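Local atomic coordinates of Lmo2470 protein (Listeria monocytogenes EGD-e, PDB entry 5HL3), a protein that is an internalin-family leucine-rich repeat protein that interacts with the host protein afadin, facilitates basement membrane crossing and binds calcium ions. Residues N193-L204 and K215-L226. Numbering follows the deposited sequence.
Sequences NLTFLDLNANLL and KLTDLNLRHNNL
Leu197 and Leu219 form the central bridge between strands 196-198 and 218-220, whose axes run parallel within 4°. Leu197 N donates to Asp218 O and Leu197 O accepts from Asn220 N, both at 3.0 Å. At the start of the pairing, Thr195 O takes two backbone donors, Thr217 N and Asp218 N. Beyond the strands the pairing continues, with Ala201 N 2.8 Å from Arg222 O.

The apolar face rests on leucine methyls. Leu219 CD1 lies 3.8 Å from Leu197 CD2, the two side chains running alongside each other; Leu199 CD1 meets Leu221 CD2 in the same manner.

On the other face, Asp198 and Asn220 both hold CG anti to the backbone N, which sets them side by side with carboxylate and amide planes only 11° apart, and a water joins Asp198 OD2, weakly, to Asn220 ND2. Each closes an Asx turn in its own segment: Asp198 OD1 accepts from Asn200 N, Asn220 OD1 from Arg222 N. At the start of the strands, on this same face, Asp218 OD1 approaches Phe196 CE1 to 3.5 Å.

Asn224 spans the turn with both ends of its amide. Asn224 ND2 donates to Leu199 O at 3.0 Å, nearly straight (174°), while Asn224 OD1 accepts from Leu204 N at 3.0 Å. Asn202 ND2 reaches Leu199 O from the opposite face of that carbonyl, and also bonds Leu177 O of the preceding turn.

Successive asparagines bonding backbone atoms of the turn before, in the turns that follow the parallel strands and their stacked leucines, are the asparagine row of a leucine-rich repeat solenoid, here joining two adjacent coils.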
# COMPACT_ATOMS: atom_id res chain seq x y z
N ASN A 193 14.37 5.36 -10.37
CA ASN A 193 15.04 4.32 -9.58
C ASN A 193 14.07 3.50 -8.75
O ASN A 193 14.48 2.59 -8.04
CB ASN A 193 16.11 4.94 -8.67
CG ASN A 193 17.30 5.45 -9.45
OD1 ASN A 193 17.38 5.30 -10.68
ND2 ASN A 193 18.24 6.05 -8.74
N LEU A 194 12.77 3.79 -8.85
CA LEU A 194 11.80 3.07 -8.03
C LEU A 194 11.86 1.58 -8.33
O LEU A 194 11.75 1.17 -9.49
CB LEU A 194 10.39 3.62 -8.30
CG LEU A 194 9.35 3.10 -7.31
CD1 LEU A 194 9.51 3.74 -5.95
CD2 LEU A 194 7.94 3.33 -7.85
N THR A 195 12.05 0.76 -7.29
CA THR A 195 12.11 -0.71 -7.44
C THR A 195 10.92 -1.43 -6.82
O THR A 195 10.56 -2.50 -7.31
CB THR A 195 13.42 -1.33 -6.89
OG1 THR A 195 13.38 -1.41 -5.46
CG2 THR A 195 14.59 -0.53 -7.35
N PHE A 196 10.31 -0.86 -5.78
CA PHE A 196 9.20 -1.50 -5.05
C PHE A 196 8.04 -0.53 -4.93
O PHE A 196 8.20 0.56 -4.38
CB PHE A 196 9.71 -1.90 -3.65
CG PHE A 196 10.96 -2.77 -3.68
CD1 PHE A 196 10.91 -4.13 -3.99
CD2 PHE A 196 12.20 -2.22 -3.41
CE1 PHE A 196 12.05 -4.89 -4.01
CE2 PHE A 196 13.35 -2.98 -3.42
CZ PHE A 196 13.27 -4.32 -3.74
N LEU A 197 6.89 -0.90 -5.47
CA LEU A 197 5.68 -0.08 -5.43
C LEU A 197 4.55 -0.94 -4.88
O LEU A 197 4.07 -1.87 -5.57
CB LEU A 197 5.36 0.47 -6.80
CG LEU A 197 4.13 1.39 -6.95
CD1 LEU A 197 4.18 2.51 -5.93
CD2 LEU A 197 4.03 1.92 -8.35
N ASP A 198 4.16 -0.68 -3.64
CA ASP A 198 3.09 -1.46 -2.97
C ASP A 198 1.80 -0.65 -2.97
O ASP A 198 1.70 0.37 -2.30
CB ASP A 198 3.50 -1.86 -1.54
CG ASP A 198 2.61 -2.96 -0.97
OD1 ASP A 198 1.53 -3.21 -1.54
OD2 ASP A 198 2.98 -3.57 0.07
N LEU A 199 0.82 -1.14 -3.71
CA LEU A 199 -0.51 -0.49 -3.85
C LEU A 199 -1.62 -1.43 -3.44
O LEU A 199 -2.77 -1.21 -3.80
CB LEU A 199 -0.68 -0.01 -5.27
CG LEU A 199 0.33 1.03 -5.74
CD1 LEU A 199 0.21 1.31 -7.21
CD2 LEU A 199 0.17 2.30 -4.96
N ASN A 200 -1.30 -2.48 -2.68
CA ASN A 200 -2.34 -3.42 -2.29
C ASN A 200 -3.42 -2.75 -1.46
O ASN A 200 -3.15 -1.81 -0.73
CB ASN A 200 -1.76 -4.67 -1.64
CG ASN A 200 -1.51 -4.55 -0.15
OD1 ASN A 200 -2.44 -4.73 0.66
ND2 ASN A 200 -0.26 -4.41 0.22
N ALA A 201 -4.65 -3.24 -1.58
CA ALA A 201 -5.78 -2.71 -0.76
C ALA A 201 -6.05 -1.23 -1.00
O ALA A 201 -6.19 -0.42 -0.09
CB ALA A 201 -5.62 -3.04 0.73
N ASN A 202 -6.13 -0.86 -2.27
CA ASN A 202 -6.60 0.45 -2.71
C ASN A 202 -7.88 0.26 -3.52
O ASN A 202 -8.54 -0.77 -3.38
CB ASN A 202 -5.49 1.23 -3.43
CG ASN A 202 -4.56 1.92 -2.45
OD1 ASN A 202 -4.88 2.97 -1.91
ND2 ASN A 202 -3.41 1.32 -2.21
N LEU A 203 -8.26 1.27 -4.28
CA LEU A 203 -9.51 1.28 -5.08
C LEU A 203 -9.20 1.47 -6.54
O LEU A 203 -9.99 2.04 -7.29
CB LEU A 203 -10.41 2.41 -4.57
CG LEU A 203 -10.77 2.37 -3.06
CD1 LEU A 203 -11.57 3.60 -2.63
CD2 LEU A 203 -11.52 1.09 -2.69
N LEU A 204 -8.05 0.97 -6.97
CA LEU A 204 -7.63 1.20 -8.35
C LEU A 204 -8.45 0.41 -9.35
O LEU A 204 -8.71 -0.77 -9.14
CB LEU A 204 -6.13 0.84 -8.53
CG LEU A 204 -5.14 1.65 -7.68
CD1 LEU A 204 -3.78 0.99 -7.74
CD2 LEU A 204 -5.06 3.07 -8.19
N LYS A 215 13.36 0.32 -13.53
CA LYS A 215 13.97 -0.49 -12.48
C LYS A 215 12.95 -1.17 -11.58
O LYS A 215 13.33 -1.86 -10.65
CB LYS A 215 14.92 0.37 -11.65
CG LYS A 215 16.17 0.77 -12.44
CD LYS A 215 17.08 1.67 -11.65
CE LYS A 215 18.48 1.76 -12.21
NZ LYS A 215 19.25 2.59 -11.22
N LEU A 216 11.67 -0.96 -11.84
CA LEU A 216 10.64 -1.56 -10.97
C LEU A 216 10.67 -3.08 -11.05
O LEU A 216 10.54 -3.65 -12.14
CB LEU A 216 9.26 -1.05 -11.41
CG LEU A 216 8.10 -1.41 -10.46
CD1 LEU A 216 8.22 -0.65 -9.17
CD2 LEU A 216 6.78 -1.11 -11.14
N THR A 217 10.83 -3.74 -9.90
CA THR A 217 10.85 -5.21 -9.85
C THR A 217 9.59 -5.78 -9.23
O THR A 217 9.19 -6.88 -9.58
CB THR A 217 12.09 -5.76 -9.07
OG1 THR A 217 12.05 -5.35 -7.70
CG2 THR A 217 13.38 -5.32 -9.76
N ASP A 218 9.00 -5.07 -8.28
CA ASP A 218 7.85 -5.59 -7.52
C ASP A 218 6.71 -4.59 -7.51
O ASP A 218 6.88 -3.47 -7.00
CB ASP A 218 8.28 -5.90 -6.08
CG ASP A 218 9.28 -7.01 -6.00
OD1 ASP A 218 10.42 -6.85 -6.45
OD2 ASP A 218 8.95 -8.07 -5.46
N LEU A 219 5.58 -4.98 -8.06
CA LEU A 219 4.39 -4.14 -8.16
C LEU A 219 3.25 -4.94 -7.53
O LEU A 219 2.83 -5.94 -8.10
CB LEU A 219 4.10 -3.75 -9.61
CG LEU A 219 2.87 -2.91 -9.89
CD1 LEU A 219 2.84 -1.66 -9.04
CD2 LEU A 219 2.80 -2.54 -11.35
N ASN A 220 2.72 -4.46 -6.42
CA ASN A 220 1.67 -5.20 -5.70
C ASN A 220 0.34 -4.48 -5.87
O ASN A 220 0.17 -3.39 -5.37
CB ASN A 220 2.04 -5.34 -4.21
CG ASN A 220 1.09 -6.26 -3.49
OD1 ASN A 220 0.02 -6.59 -3.99
ND2 ASN A 220 1.46 -6.66 -2.30
N LEU A 221 -0.58 -5.10 -6.62
CA LEU A 221 -1.92 -4.57 -6.86
C LEU A 221 -3.00 -5.44 -6.25
O LEU A 221 -4.16 -5.36 -6.65
CB LEU A 221 -2.17 -4.37 -8.36
CG LEU A 221 -1.17 -3.51 -9.15
CD1 LEU A 221 -1.51 -3.43 -10.61
CD2 LEU A 221 -0.98 -2.14 -8.59
N ARG A 222 -2.63 -6.29 -5.30
CA ARG A 222 -3.60 -7.20 -4.68
C ARG A 222 -4.75 -6.41 -4.05
O ARG A 222 -4.55 -5.33 -3.51
CB ARG A 222 -2.90 -8.03 -3.61
CG ARG A 222 -3.74 -9.05 -2.87
CD ARG A 222 -2.83 -9.95 -2.03
NE ARG A 222 -3.49 -11.17 -1.56
CZ ARG A 222 -4.06 -11.29 -0.37
NH1 ARG A 222 -4.08 -10.25 0.44
NH2 ARG A 222 -4.63 -12.44 0.01
N HIS A 223 -5.96 -6.95 -4.13
CA HIS A 223 -7.11 -6.33 -3.49
C HIS A 223 -7.37 -4.91 -3.97
O HIS A 223 -7.48 -3.98 -3.17
CB HIS A 223 -6.99 -6.40 -1.94
CG HIS A 223 -7.58 -7.65 -1.34
ND1 HIS A 223 -8.91 -7.98 -1.49
CD2 HIS A 223 -7.03 -8.61 -0.56
CE1 HIS A 223 -9.16 -9.10 -0.84
NE2 HIS A 223 -8.04 -9.51 -0.27
N ASN A 224 -7.50 -4.73 -5.28
CA ASN A 224 -7.94 -3.46 -5.86
C ASN A 224 -9.26 -3.75 -6.58
O ASN A 224 -9.94 -4.74 -6.27
CB ASN A 224 -6.82 -2.88 -6.72
CG ASN A 224 -5.87 -2.05 -5.89
OD1 ASN A 224 -6.15 -0.91 -5.61
ND2 ASN A 224 -4.80 -2.64 -5.45
N ASN A 225 -9.63 -2.87 -7.51
CA ASN A 225 -10.88 -3.01 -8.27
C ASN A 225 -10.58 -3.18 -9.76
O ASN A 225 -11.34 -2.71 -10.62
CB ASN A 225 -11.77 -1.78 -8.05
CG ASN A 225 -12.34 -1.71 -6.65
OD1 ASN A 225 -12.63 -2.71 -6.02
ND2 ASN A 225 -12.51 -0.48 -6.16
N LEU A 226 -9.48 -3.85 -10.09
CA LEU A 226 -9.12 -4.07 -11.51
C LEU A 226 -10.16 -5.01 -12.10
O LEU A 226 -10.34 -6.13 -11.61
CB LEU A 226 -7.72 -4.68 -11.60
CG LEU A 226 -6.61 -3.88 -10.92
CD1 LEU A 226 -5.33 -4.69 -10.91
CD2 LEU A 226 -6.40 -2.54 -11.54
O HOH W 1 12.00 2.32 -11.98
O HOH W 2 4.22 -5.90 -1.37